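Local structure of nucleotidyl transferase (Methanothermobacter thermautotrophicus, 6PLJ) at residues M24-V29 / V75-V80; K68-A73 / A139-I144; R99-D104 / L114-R119. The protein probably transfers a nucleotidyl group from a nucleoside triphosphate, as MobA-like enzymes do, and may serve pseudomurein cell wall synthesis. One frame throughout, in Å; residues are numbered along the deposited sequence.

All three contacts belong to one alpha/beta domain built on a mixed sheet. Contact 1 joins two neighbouring parallel strands, 77-82 being next to the outermost strand 99-102. It is the most buried: backbone bonds and small apolar side chains hold it, with charged groups only at its exposed end near Asp-76. Contact 2 joins two helices on one face, and Val-70 reaches down onto Ala-27 and Cys-78 of contact 1. Contact 3 joins the edge strand to a helix on the other face, where Gly-117 packs on Val-28 and Ile-79. Both are partly buried and do not touch. Contact 2 has a leucine-alanine core with an exposed arginine beside it; in contact 3 the arginine itself does most of the packing.

Contact 1 of 3, residues M24-V29 / V75-V80; sequences MISAVV and VDECIV
This contact is a parallel strand pair in the central sheet of a Rossmann-like nucleotidyltransferase domain. Strand 25-31 and strand 77-82 are joined by a beta-alpha-beta crossover that includes helix 62-72. The axes of the short segments lie 4.6 Å apart at closest and differ by 23° in direction. Ala-27 is held by both its backbone N and O: Ala-27 N donates to Glu-77 O, and Ala-27 O accepts from Ile-79 N at 2.8 Å. Val-29 N then donates to Ile-79 O. These three bonds are nearly straight.

At the start of the pair, side chains take over. Asp-76 OD2 accepts from Ile-25 N at 2.8 Å through the anti lone pair, with an N-H...O angle of 172°. Asp-76 N donates to Ile-25 O in a more bent bond. Ser-26 OG donates to the anti lone pair of Glu-77 OE2 at 2.6 Å. Glu-77 CG lies between the backbone N and the carbonyl carbon (chi1 68°), and the extended chain beyond it brings the carboxylate alongside Ser-26. The same OE2 also accepts from Gly-122 N. The Met-24 side chain crosses that of Glu-77 at about a right angle, with Met-24 CE 3.7 Å from Glu-77 OE2.

One face of the pair carries Ala-27, Val-29, Cys-78 and Val-80. Cys-78 SG touches Val-29 CG2 at 3.7 Å, and Val-70 of helix 62-72 covers Ala-27 and Cys-78. The other face carries Val-28 and Ile-79, with Ser-26 and Glu-77 nearer the outer end. The inner part is thus apolar. Backbone groups of Ser-26 and Val-28 also bond strand 125-130, and those of Cys-78 and Val-80 bond strand 99-102. The two carboxylates bind N-H and hydroxyl donors at the outer end, and this is likely to stabilise their ionised forms.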
ATOM      1  N   MET A  24     -13.206  -5.506 -13.626  1.00 16.44           N
ATOM      2  CA  MET A  24     -11.797  -5.838 -13.433  1.00 14.45           C
ATOM      3  C   MET A  24     -11.200  -5.073 -12.265  1.00 13.05           C
ATOM      4  O   MET A  24     -11.401  -3.863 -12.144  1.00 12.93           O
ATOM      5  CB  MET A  24     -11.034  -5.540 -14.719  1.00 14.27           C
ATOM      6  CG  MET A  24      -9.534  -5.794 -14.680  1.00 14.48           C
ATOM      7  SD  MET A  24      -8.755  -5.475 -16.266  1.00 14.76           S
ATOM      8  CE  MET A  24      -7.115  -6.088 -15.895  1.00 15.11           C
ATOM      9  N   ILE A  25     -10.476  -5.799 -11.416  1.00 12.42           N
ATOM     10  CA  ILE A  25      -9.860  -5.228 -10.218  1.00 12.27           C
ATOM     11  C   ILE A  25      -8.349  -5.290 -10.395  1.00 11.25           C
ATOM     12  O   ILE A  25      -7.766  -6.366 -10.529  1.00 10.80           O
ATOM     13  CB  ILE A  25     -10.266  -5.962  -8.919  1.00 13.91           C
ATOM     14  CG1 ILE A  25     -11.781  -5.850  -8.694  1.00 15.74           C
ATOM     15  CG2 ILE A  25      -9.510  -5.366  -7.730  1.00 14.57           C
ATOM     16  CD1 ILE A  25     -12.310  -6.760  -7.608  0.80 16.45           C
ATOM     17  N   SER A  26      -7.704  -4.125 -10.384  1.00 10.14           N
ATOM     18  CA  SER A  26      -6.249  -4.054 -10.493  1.00  9.85           C
ATOM     19  C   SER A  26      -5.688  -3.621  -9.159  1.00 10.20           C
ATOM     20  O   SER A  26      -6.238  -2.710  -8.530  1.00 11.75           O
ATOM     21  CB  SER A  26      -5.841  -3.001 -11.508  1.00  9.64           C
ATOM     22  OG  SER A  26      -6.332  -3.314 -12.794  1.00  9.85           O
ATOM     23  N   ALA A  27      -4.607  -4.243  -8.723  1.00  9.49           N
ATOM     24  CA  ALA A  27      -3.879  -3.712  -7.578  1.00  9.15           C
ATOM     25  C   ALA A  27      -2.775  -2.804  -8.056  1.00  8.91           C
ATOM     26  O   ALA A  27      -2.173  -3.032  -9.101  1.00  9.11           O
ATOM     27  CB  ALA A  27      -3.318  -4.812  -6.719  1.00  9.27           C
ATOM     28  N   VAL A  28      -2.517  -1.768  -7.274  1.00  8.37           N
ATOM     29  CA  VAL A  28      -1.378  -0.893  -7.482  1.00  8.48           C
ATOM     30  C   VAL A  28      -0.636  -0.876  -6.154  1.00  8.52           C
ATOM     31  O   VAL A  28      -1.199  -0.448  -5.126  1.00  8.38           O
ATOM     32  CB  VAL A  28      -1.813   0.519  -7.897  1.00  8.51           C
ATOM     33  CG1 VAL A  28      -0.622   1.477  -7.870  1.00  8.79           C
ATOM     34  CG2 VAL A  28      -2.458   0.484  -9.279  1.00  8.55           C
ATOM     35  N   VAL A  29       0.595  -1.362  -6.168  1.00  8.58           N
ATOM     36  CA  VAL A  29       1.448  -1.366  -4.987  1.00  8.72           C
ATOM     37  C   VAL A  29       2.463  -0.248  -5.143  1.00  9.23           C
ATOM     38  O   VAL A  29       3.257  -0.238  -6.097  1.00  9.03           O
ATOM     39  CB  VAL A  29       2.151  -2.724  -4.801  1.00  8.92           C
ATOM     40  CG1 VAL A  29       3.072  -2.696  -3.582  1.00  8.86           C
ATOM     41  CG2 VAL A  29       1.109  -3.839  -4.686  1.00  9.14           C
ATOM     42  N   VAL A  75      -7.018 -10.276  -6.931  1.00 10.88           N
ATOM     43  CA  VAL A  75      -7.013  -9.248  -7.973  1.00 10.73           C
ATOM     44  C   VAL A  75      -6.681  -9.812  -9.358  1.00 10.74           C
ATOM     45  O   VAL A  75      -5.987 -10.827  -9.481  1.00 10.51           O
ATOM     46  CB  VAL A  75      -6.037  -8.095  -7.629  1.00 10.95           C
ATOM     47  CG1 VAL A  75      -6.502  -7.399  -6.352  1.00 11.60           C
ATOM     48  CG2 VAL A  75      -4.597  -8.577  -7.553  1.00 11.09           C
ATOM     49  N   ASP A  76      -7.170  -9.142 -10.396  1.00 10.70           N
ATOM     50  CA  ASP A  76      -6.947  -9.590 -11.780  1.00 10.95           C
ATOM     51  C   ASP A  76      -5.529  -9.315 -12.271  1.00 10.73           C
ATOM     52  O   ASP A  76      -5.059  -9.969 -13.181  1.00 10.86           O
ATOM     53  CB  ASP A  76      -7.934  -8.914 -12.724  1.00 11.46           C
ATOM     54  CG  ASP A  76      -9.351  -9.342 -12.468  1.00 12.36           C
ATOM     55  OD1 ASP A  76      -9.640 -10.550 -12.564  1.00 13.85           O
ATOM     56  OD2 ASP A  76     -10.192  -8.493 -12.189  1.00 13.88           O
ATOM     57  N   GLU A  77      -4.871  -8.320 -11.691  1.00 10.25           N
ATOM     58  CA  GLU A  77      -3.481  -8.000 -12.009  1.00 10.31           C
ATOM     59  C   GLU A  77      -2.910  -7.186 -10.876  1.00 10.26           C
ATOM     60  O   GLU A  77      -3.668  -6.595 -10.106  1.00  9.82           O
ATOM     61  CB  GLU A  77      -3.354  -7.201 -13.307  1.00 10.61           C
ATOM     62  CG  GLU A  77      -3.929  -5.787 -13.202  1.00 10.51           C
ATOM     63  CD  GLU A  77      -3.835  -4.980 -14.470  1.00 10.91           C
ATOM     64  OE1 GLU A  77      -3.106  -5.397 -15.397  1.00 11.07           O
ATOM     65  OE2 GLU A  77      -4.485  -3.918 -14.526  1.00 10.63           O
ATOM     66  N   CYS A  78      -1.583  -7.162 -10.780  1.00 10.33           N
ATOM     67  CA  CYS A  78      -0.890  -6.352  -9.795  1.00 10.82           C
ATOM     68  C   CYS A  78       0.191  -5.526 -10.480  1.00 10.68           C
ATOM     69  O   CYS A  78       1.120  -6.077 -11.085  1.00 10.82           O
ATOM     70  CB  CYS A  78      -0.274  -7.241  -8.725  1.00 11.16           C
ATOM     71  SG  CYS A  78       0.510  -6.292  -7.396  1.00 12.31           S
ATOM     72  N   ILE A  79       0.026  -4.209 -10.398  1.00 10.61           N
ATOM     73  CA  ILE A  79       0.988  -3.226 -10.855  1.00 10.78           C
ATOM     74  C   ILE A  79       1.834  -2.858  -9.655  1.00 10.31           C
ATOM     75  O   ILE A  79       1.298  -2.674  -8.569  1.00 10.73           O
ATOM     76  CB  ILE A  79       0.271  -1.956 -11.395  1.00 11.53           C
ATOM     77  CG1 ILE A  79      -0.317  -2.210 -12.794  1.00 12.80           C
ATOM     78  CG2 ILE A  79       1.238  -0.782 -11.526  1.00 11.92           C
ATOM     79  CD1 ILE A  79      -1.280  -3.344 -12.923  1.00 13.96           C
ATOM     80  N   VAL A  80       3.144  -2.767  -9.838  1.00  9.62           N
ATOM     81  CA  VAL A  80       4.015  -2.295  -8.769  1.00  9.37           C
ATOM     82  C   VAL A  80       4.752  -1.081  -9.289  1.00  9.52           C
ATOM     83  O   VAL A  80       5.358  -1.141 -10.362  1.00  9.91           O
ATOM     84  CB  VAL A  80       5.026  -3.351  -8.316  1.00  9.63           C
ATOM     85  CG1 VAL A  80       5.898  -2.790  -7.210  1.00  9.64           C
ATOM     86  CG2 VAL A  80       4.322  -4.616  -7.849  1.00  9.38           C
TER

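Contact 2 of 3, residues K68-A73 / A139-I144; sequences KAVLSA and ATLRRI. With EDO (1,2-ethanediol), chain C.
Leu-141 lays its CD1 methyl over the last turn of helix 62-72. Leu-141 CD1 is 3.6 Å from Ala-69 O and also touches Ala-69 CB. Leu-141 CD1 meets Val-70 CG2 at 3.9 Å, where the two side chains run at a slant to each other. Leu-141 CG is anti to the carbonyl carbon (chi1 -69°), which sends the branch toward this turn. Leu-141 CB packs on Ala-73 CB at 3.6 Å. The small side chains of Ala-69 and Ala-73 are consistent with the close approach, 8.6 Å between the axes of the short segments, which cross at -54°.

Arg-142 covers the more exposed side. Its chain bends at chi3 (-68°) and brings the guanidinium over the end of the first helix. Ala-73 O sits over the centre of one guanidinium face, 3.4 Å from Arg-142 CZ. Arg-142 NH2 makes a weak, bent bond to Ser-72 O. Water 1 lies in the guanidinium plane, accepts from Arg-142 NE at 2.9 Å and donates weakly to Ser-72 O. Ala-73 O also accepts from O1 of an ethanediol, probably from the crystallisation liquor, at 2.8 Å.

Beneath, Val-70 rests on Ala-129, and Leu-141 rests on Leu-127. The arrangement is the helix-helix packing of an alpha/beta/alpha sandwich, with two crossover helices side by side on one face of a Rossmann-like sheet.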
ATOM      1  N   LYS A  68       2.764 -10.627  -2.507  1.00 11.02           N
ATOM      2  CA  LYS A  68       2.133 -11.925  -2.346  1.00 12.12           C
ATOM      3  C   LYS A  68       0.746 -11.802  -1.723  1.00 11.60           C
ATOM      4  O   LYS A  68      -0.196 -12.454  -2.166  1.00 11.02           O
ATOM      5  CB  LYS A  68       2.999 -12.842  -1.490  1.00 13.62           C
ATOM      6  CG  LYS A  68       2.432 -14.228  -1.256  1.00 16.00           C
ATOM      7  CD  LYS A  68       2.230 -14.967  -2.559  1.00 18.09           C
ATOM      8  CE  LYS A  68       1.606 -16.325  -2.328  0.70 18.74           C
ATOM      9  NZ  LYS A  68       1.633 -17.102  -3.580  0.70 19.56           N
ATOM     10  N   ALA A  69       0.611 -10.965  -0.699  1.00 10.65           N
ATOM     11  CA  ALA A  69      -0.702 -10.749  -0.071  1.00 10.59           C
ATOM     12  C   ALA A  69      -1.731 -10.170  -1.037  1.00 10.48           C
ATOM     13  O   ALA A  69      -2.889 -10.601  -1.069  1.00 10.21           O
ATOM     14  CB  ALA A  69      -0.565  -9.885   1.161  1.00 10.62           C
ATOM     15  N   VAL A  70      -1.292  -9.201  -1.836  1.00 10.38           N
ATOM     16  CA  VAL A  70      -2.147  -8.563  -2.829  1.00 10.52           C
ATOM     17  C   VAL A  70      -2.604  -9.581  -3.891  1.00 10.57           C
ATOM     18  O   VAL A  70      -3.790  -9.667  -4.227  1.00 10.28           O
ATOM     19  CB  VAL A  70      -1.391  -7.378  -3.460  1.00 11.22           C
ATOM     20  CG1 VAL A  70      -2.066  -6.869  -4.697  1.00 11.62           C
ATOM     21  CG2 VAL A  70      -1.225  -6.263  -2.424  1.00 11.32           C
ATOM     22  N   LEU A  71      -1.671 -10.366  -4.403  1.00 10.68           N
ATOM     23  CA  LEU A  71      -2.033 -11.401  -5.385  1.00 11.40           C
ATOM     24  C   LEU A  71      -2.946 -12.441  -4.770  1.00 12.17           C
ATOM     25  O   LEU A  71      -3.932 -12.888  -5.406  1.00 12.75           O
ATOM     26  CB  LEU A  71      -0.783 -12.030  -5.978  1.00 11.16           C
ATOM     27  CG  LEU A  71       0.045 -11.163  -6.944  1.00 11.50           C
ATOM     28  CD1 LEU A  71       1.338 -11.860  -7.320  1.00 11.87           C
ATOM     29  CD2 LEU A  71      -0.739 -10.786  -8.194  1.00 11.98           C
ATOM     30  N   SER A  72      -2.685 -12.791  -3.513  1.00 12.03           N
ATOM     31  CA  SER A  72      -3.551 -13.761  -2.832  1.00 12.83           C
ATOM     32  C   SER A  72      -4.962 -13.238  -2.541  1.00 12.61           C
ATOM     33  O   SER A  72      -5.846 -14.023  -2.218  1.00 12.76           O
ATOM     34  CB  SER A  72      -2.890 -14.237  -1.544  1.00 13.78           C
ATOM     35  OG  SER A  72      -1.686 -14.914  -1.847  1.00 16.26           O
ATOM     36  N   ALA A  73      -5.185 -11.921  -2.660  1.00 12.01           N
ATOM     37  CA  ALA A  73      -6.487 -11.333  -2.461  1.00 11.96           C
ATOM     38  C   ALA A  73      -7.393 -11.467  -3.678  1.00 11.85           C
ATOM     39  O   ALA A  73      -8.522 -10.993  -3.633  1.00 12.91           O
ATOM     40  CB  ALA A  73      -6.353  -9.861  -2.076  1.00 12.12           C
ATOM     41  N   ALA A 139      -7.141 -11.829   3.120  1.00 12.42           N
ATOM     42  CA  ALA A 139      -8.571 -11.737   3.415  1.00 12.66           C
ATOM     43  C   ALA A 139      -9.013 -10.296   3.662  1.00 12.44           C
ATOM     44  O   ALA A 139     -10.072  -9.878   3.210  1.00 13.76           O
ATOM     45  CB  ALA A 139      -8.929 -12.622   4.603  1.00 13.24           C
ATOM     46  N   THR A 140      -8.177  -9.521   4.354  1.00 11.59           N
ATOM     47  CA  THR A 140      -8.493  -8.124   4.600  1.00 11.59           C
ATOM     48  C   THR A 140      -8.471  -7.343   3.290  1.00 11.66           C
ATOM     49  O   THR A 140      -9.364  -6.544   3.034  1.00 11.96           O
ATOM     50  CB  THR A 140      -7.521  -7.516   5.619  1.00 11.75           C
ATOM     51  OG1 THR A 140      -7.718  -8.193   6.859  1.00 12.19           O
ATOM     52  CG2 THR A 140      -7.768  -6.042   5.792  1.00 12.25           C
ATOM     53  N   LEU A 141      -7.445  -7.571   2.478  1.00 11.62           N
ATOM     54  CA  LEU A 141      -7.341  -6.900   1.170  1.00 11.84           C
ATOM     55  C   LEU A 141      -8.555  -7.206   0.296  1.00 13.00           C
ATOM     56  O   LEU A 141      -9.110  -6.307  -0.348  1.00 12.28           O
ATOM     57  CB  LEU A 141      -6.047  -7.326   0.463  1.00 11.97           C
ATOM     58  CG  LEU A 141      -4.762  -6.803   1.106  1.00 11.97           C
ATOM     59  CD1 LEU A 141      -3.524  -7.480   0.545  1.00 12.10           C
ATOM     60  CD2 LEU A 141      -4.643  -5.290   0.956  1.00 12.20           C
ATOM     61  N   ARG A 142      -8.964  -8.473   0.304  1.00 13.45           N
ATOM     62  CA  ARG A 142     -10.128  -8.902  -0.459  1.00 15.02           C
ATOM     63  C   ARG A 142     -11.393  -8.179   0.004  1.00 14.87           C
ATOM     64  O   ARG A 142     -12.155  -7.692  -0.828  1.00 14.93           O
ATOM     65  CB  ARG A 142     -10.295 -10.420  -0.355  1.00 16.21           C
ATOM     66  CG  ARG A 142     -11.385 -11.001  -1.234  1.00 18.28           C
ATOM     67  CD  ARG A 142     -11.529 -12.478  -0.944  1.00 19.51           C
ATOM     68  NE  ARG A 142     -10.359 -13.256  -1.366  1.00 21.44           N
ATOM     69  CZ  ARG A 142     -10.154 -13.754  -2.590  1.00 21.93           C
ATOM     70  NH1 ARG A 142     -11.032 -13.555  -3.575  1.00 23.96           N
ATOM     71  NH2 ARG A 142      -9.037 -14.446  -2.841  1.00 24.35           N
ATOM     72  N   ARG A 143     -11.601  -8.091   1.322  1.00 15.78           N
ATOM     73  CA  ARG A 143     -12.747  -7.372   1.896  1.00 16.69           C
ATOM     74  C   ARG A 143     -12.745  -5.900   1.495  1.00 16.30           C
ATOM     75  O   ARG A 143     -13.791  -5.336   1.159  1.00 16.74           O
ATOM     76  CB  ARG A 143     -12.776  -7.490   3.415  1.00 18.98           C
ATOM     77  CG  ARG A 143     -13.339  -8.803   3.932  1.00 22.23           C
ATOM     78  CD  ARG A 143     -13.621  -8.750   5.430  1.00 24.28           C
ATOM     79  NE  ARG A 143     -12.408  -9.004   6.207  1.00 27.99           N
ATOM     80  CZ  ARG A 143     -11.879 -10.213   6.427  1.00 30.44           C
ATOM     81  NH1 ARG A 143     -10.755 -10.323   7.139  1.00 32.24           N
ATOM     82  NH2 ARG A 143     -12.450 -11.320   5.938  1.00 31.41           N
ATOM     83  N   ILE A 144     -11.566  -5.281   1.523  1.00 14.42           N
ATOM     84  CA  ILE A 144     -11.430  -3.887   1.112  1.00 14.15           C
ATOM     85  C   ILE A 144     -11.829  -3.731  -0.358  1.00 14.95           C
ATOM     86  O   ILE A 144     -12.635  -2.870  -0.693  1.00 15.30           O
ATOM     87  CB  ILE A 144     -10.007  -3.344   1.406  1.00 13.36           C
ATOM     88  CG1 ILE A 144      -9.851  -3.229   2.929  1.00 13.47           C
ATOM     89  CG2 ILE A 144      -9.769  -1.975   0.751  1.00 13.25           C
ATOM     90  CD1 ILE A 144      -8.450  -2.921   3.402  1.00 13.55           C
TER
HETATM   91  C1  EDO C 302     -10.727  -9.187  -5.108  0.50 23.36           C
HETATM   92  O1  EDO C 302     -10.731 -10.615  -5.234  0.50 23.15           O
HETATM   93  C2  EDO C 302     -12.088  -8.716  -4.608  0.50 23.59           C
HETATM   94  O2  EDO C 302     -13.125  -9.369  -5.346  0.50 23.74           O
HETATM   95  O   HOH W   1      -8.077 -13.941   0.219  1.00 29.69           O

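Contact 3 of 3, residues R99-D104 / L114-R119; sequences RVVRND and LLRGVR
Arg-116 lies against Val-101 and the backbone that follows it. Its CG is anti to the backbone N (chi1 177°), and a bend at chi2 (75°) turns the chain along the strand end. Val-101 CB sits over one face of the guanidinium, 3.8 Å from Arg-116 NH1. The CG2 methyl of Val-101 touches Arg-116 CG at 4.0 Å. Arg-116 NH2 comes within 3.0 Å of Arg-102 O, which lies obliquely to the guanidinium. Nearer the root of the chain, Asn-103 OD1 is 3.7 Å from Arg-116 CB. These two side chains slide past each other in opposite directions, with their flat groups 52° apart. Gly-117 CA lies 4.3 Å from Val-101 CG2.

Water 2 forms the next layer. It accepts from Arg-116 NE at 2.9 Å and from Asp-104 N at 3.1 Å, and so links the helix to the chain beyond the strand. Asn-103 is steadied from the helix side by a bond from ND2 to Ser-113 OG. Arg-102 turns the other way to a salt bridge with Glu-90. Further out, strand 99-102 is bonded to strand 77-82, where the Val-101 backbone is hydrogen-bonded to Val-80 and Thr-82.

With an alanine at Arg-116, water 2 would probably lose its hold on the helix and Val-101 would lose the flat group over it.

The contact thus joins the edge strand of the sheet to helix 110-120 mainly through one long arginine, whose CG and guanidinium face both lie against Val-101. Its positive charge lies close to the Arg-102 carbonyl, which would probably polarise that carbonyl.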
ATOM      1  N   ARG A  99       3.358  -6.332 -12.973  1.00 12.47           N
ATOM      2  CA  ARG A  99       3.677  -5.378 -14.010  1.00 12.92           C
ATOM      3  C   ARG A  99       4.331  -4.198 -13.318  1.00 12.70           C
ATOM      4  O   ARG A  99       3.693  -3.513 -12.523  1.00 12.68           O
ATOM      5  CB  ARG A  99       2.394  -4.967 -14.737  1.00 13.89           C
ATOM      6  CG  ARG A  99       2.526  -3.811 -15.708  1.00 15.11           C
ATOM      7  CD  ARG A  99       1.236  -3.587 -16.477  1.00 15.72           C
ATOM      8  NE  ARG A  99       0.882  -4.731 -17.300  1.00 16.61           N
ATOM      9  CZ  ARG A  99       1.322  -4.961 -18.543  1.00 17.83           C
ATOM     10  NH1 ARG A  99       2.127  -4.101 -19.175  1.00 17.74           N
ATOM     11  NH2 ARG A  99       0.912  -6.049 -19.179  1.00 18.85           N
ATOM     12  N   VAL A 100       5.610  -3.994 -13.604  1.00 12.62           N
ATOM     13  CA  VAL A 100       6.384  -2.936 -12.968  1.00 13.15           C
ATOM     14  C   VAL A 100       6.378  -1.682 -13.821  1.00 13.05           C
ATOM     15  O   VAL A 100       6.654  -1.741 -15.029  1.00 13.27           O
ATOM     16  CB  VAL A 100       7.838  -3.376 -12.745  1.00 13.36           C
ATOM     17  CG1 VAL A 100       8.667  -2.223 -12.196  1.00 14.19           C
ATOM     18  CG2 VAL A 100       7.889  -4.572 -11.800  1.00 14.05           C
ATOM     19  N   VAL A 101       6.076  -0.551 -13.191  1.00 13.03           N
ATOM     20  CA  VAL A 101       6.234   0.758 -13.817  1.00 13.62           C
ATOM     21  C   VAL A 101       7.088   1.605 -12.910  1.00 14.01           C
ATOM     22  O   VAL A 101       6.904   1.618 -11.702  1.00 12.89           O
ATOM     23  CB  VAL A 101       4.904   1.465 -14.153  1.00 14.66           C
ATOM     24  CG1 VAL A 101       4.171   0.672 -15.231  1.00 15.23           C
ATOM     25  CG2 VAL A 101       4.018   1.669 -12.941  1.00 15.18           C
ATOM     26  N   ARG A 102       8.054   2.296 -13.500  1.00 14.78           N
ATOM     27  CA  ARG A 102       9.002   3.063 -12.710  1.00 16.27           C
ATOM     28  C   ARG A 102       8.649   4.548 -12.764  1.00 16.93           C
ATOM     29  O   ARG A 102       8.310   5.090 -13.829  1.00 18.71           O
ATOM     30  CB  ARG A 102      10.417   2.780 -13.209  1.00 18.47           C
ATOM     31  CG  ARG A 102      11.493   3.090 -12.196  1.00 20.07           C
ATOM     32  CD  ARG A 102      12.872   2.878 -12.794  1.00 20.97           C
ATOM     33  NE  ARG A 102      13.309   1.480 -12.844  1.00 21.20           N
ATOM     34  CZ  ARG A 102      14.555   1.112 -13.145  1.00 22.67           C
ATOM     35  NH1 ARG A 102      15.476   2.030 -13.449  1.00 23.59           N
ATOM     36  NH2 ARG A 102      14.899  -0.168 -13.161  1.00 24.10           N
ATOM     37  N   ASN A 103       8.719   5.190 -11.616  1.00 16.33           N
ATOM     38  CA  ASN A 103       8.576   6.652 -11.648  1.00 17.09           C
ATOM     39  C   ASN A 103       9.867   7.202 -12.263  1.00 19.55           C
ATOM     40  O   ASN A 103      10.912   6.877 -11.807  1.00 20.10           O
ATOM     41  CB  ASN A 103       8.497   7.253 -10.245  1.00 15.81           C
ATOM     42  CG  ASN A 103       7.186   7.003  -9.542  1.00 14.99           C
ATOM     43  OD1 ASN A 103       6.134   7.010 -10.169  1.00 14.19           O
ATOM     44  ND2 ASN A 103       7.251   6.855  -8.245  1.00 14.02           N
ATOM     45  N   ASP A 104       9.736   8.060 -13.243  1.00 23.77           N
ATOM     46  CA  ASP A 104      10.877   8.772 -13.831  1.00 27.65           C
ATOM     47  C   ASP A 104      10.347  10.136 -14.254  1.00 29.03           C
ATOM     48  O   ASP A 104       9.643  10.210 -15.272  1.00 31.15           O
ATOM     49  CB  ASP A 104      11.447   7.984 -15.022  1.00 29.94           C
ATOM     50  CG  ASP A 104      12.679   8.647 -15.651  1.00 32.20           C
ATOM     51  OD1 ASP A 104      13.242   9.600 -15.062  1.00 32.06           O
ATOM     52  OD2 ASP A 104      13.089   8.188 -16.743  1.00 33.73           O
ATOM     53  N   LEU A 114       1.009   6.394  -6.819  1.00 10.96           N
ATOM     54  CA  LEU A 114      -0.266   5.712  -7.030  1.00 10.78           C
ATOM     55  C   LEU A 114      -0.858   6.097  -8.375  1.00 10.88           C
ATOM     56  O   LEU A 114      -1.345   5.231  -9.091  1.00 11.27           O
ATOM     57  CB  LEU A 114      -1.259   5.965  -5.908  1.00 11.06           C
ATOM     58  CG  LEU A 114      -0.891   5.341  -4.575  1.00 11.28           C
ATOM     59  CD1 LEU A 114      -1.918   5.757  -3.540  1.00 11.83           C
ATOM     60  CD2 LEU A 114      -0.827   3.827  -4.676  1.00 11.34           C
ATOM     61  N   LEU A 115      -0.788   7.369  -8.735  1.00 10.81           N
ATOM     62  CA  LEU A 115      -1.337   7.798 -10.019  1.00 11.47           C
ATOM     63  C   LEU A 115      -0.638   7.123 -11.196  1.00 11.07           C
ATOM     64  O   LEU A 115      -1.282   6.689 -12.149  1.00 10.95           O
ATOM     65  CB  LEU A 115      -1.228   9.313 -10.165  1.00 12.47           C
ATOM     66  CG  LEU A 115      -1.751   9.906 -11.462  1.00 13.66           C
ATOM     67  CD1 LEU A 115      -3.222   9.581 -11.675  1.00 14.64           C
ATOM     68  CD2 LEU A 115      -1.543  11.416 -11.408  1.00 14.32           C
ATOM     69  N   ARG A 116       0.670   7.026 -11.112  1.00 11.12           N
ATOM     70  CA  ARG A 116       1.423   6.343 -12.190  1.00 11.93           C
ATOM     71  C   ARG A 116       0.941   4.887 -12.321  1.00 11.13           C
ATOM     72  O   ARG A 116       0.879   4.404 -13.376  1.00 11.22           O
ATOM     73  CB  ARG A 116       2.916   6.379 -11.864  1.00 13.91           C
ATOM     74  CG  ARG A 116       3.750   5.641 -12.888  1.00 15.97           C
ATOM     75  CD  ARG A 116       3.883   6.426 -14.165  1.00 18.70           C
ATOM     76  NE  ARG A 116       5.145   6.155 -14.842  0.70 21.29           N
ATOM     77  CZ  ARG A 116       5.362   5.274 -15.807  0.70 23.02           C
ATOM     78  NH1 ARG A 116       4.390   4.534 -16.299  0.70 24.22           N
ATOM     79  NH2 ARG A 116       6.581   5.151 -16.301  0.70 25.46           N
ATOM     80  N   GLY A 117       0.733   4.229 -11.200  1.00 10.62           N
ATOM     81  CA  GLY A 117       0.234   2.858 -11.182  1.00 10.62           C
ATOM     82  C   GLY A 117      -1.171   2.737 -11.737  1.00 10.64           C
ATOM     83  O   GLY A 117      -1.470   1.823 -12.530  1.00 10.27           O
ATOM     84  N   VAL A 118      -2.046   3.657 -11.323  1.00 10.37           N
ATOM     85  CA  VAL A 118      -3.424   3.656 -11.819  1.00 10.70           C
ATOM     86  C   VAL A 118      -3.415   3.879 -13.333  1.00 11.58           C
ATOM     87  O   VAL A 118      -4.174   3.223 -14.049  1.00 11.21           O
ATOM     88  CB  VAL A 118      -4.309   4.689 -11.077  1.00 10.62           C
ATOM     89  CG1 VAL A 118      -5.699   4.738 -11.672  1.00 11.01           C
ATOM     90  CG2 VAL A 118      -4.426   4.349  -9.609  1.00 10.54           C
ATOM     91  N   ARG A 119      -2.539   4.754 -13.827  1.00 11.92           N
ATOM     92  CA  ARG A 119      -2.381   4.947 -15.279  1.00 13.08           C
ATOM     93  C   ARG A 119      -2.035   3.670 -16.054  1.00 13.00           C
ATOM     94  O   ARG A 119      -2.461   3.499 -17.200  1.00 13.70           O
ATOM     95  CB  ARG A 119      -1.327   6.033 -15.565  1.00 14.83           C
ATOM     96  CG  ARG A 119      -1.829   7.451 -15.408  1.00 17.66           C
ATOM     97  CD  ARG A 119      -0.743   8.471 -15.732  1.00 19.22           C
ATOM     98  NE  ARG A 119      -0.145   8.240 -17.048  0.70 20.52           N
ATOM     99  CZ  ARG A 119       1.156   8.089 -17.320  0.70 23.38           C
ATOM    100  NH1 ARG A 119       2.099   8.171 -16.369  0.70 23.60           N
ATOM    101  NH2 ARG A 119       1.532   7.869 -18.584  0.70 23.37           N
TER
HETATM  102  O   HOH W   2       6.807   8.433 -14.250  1.00 29.09           O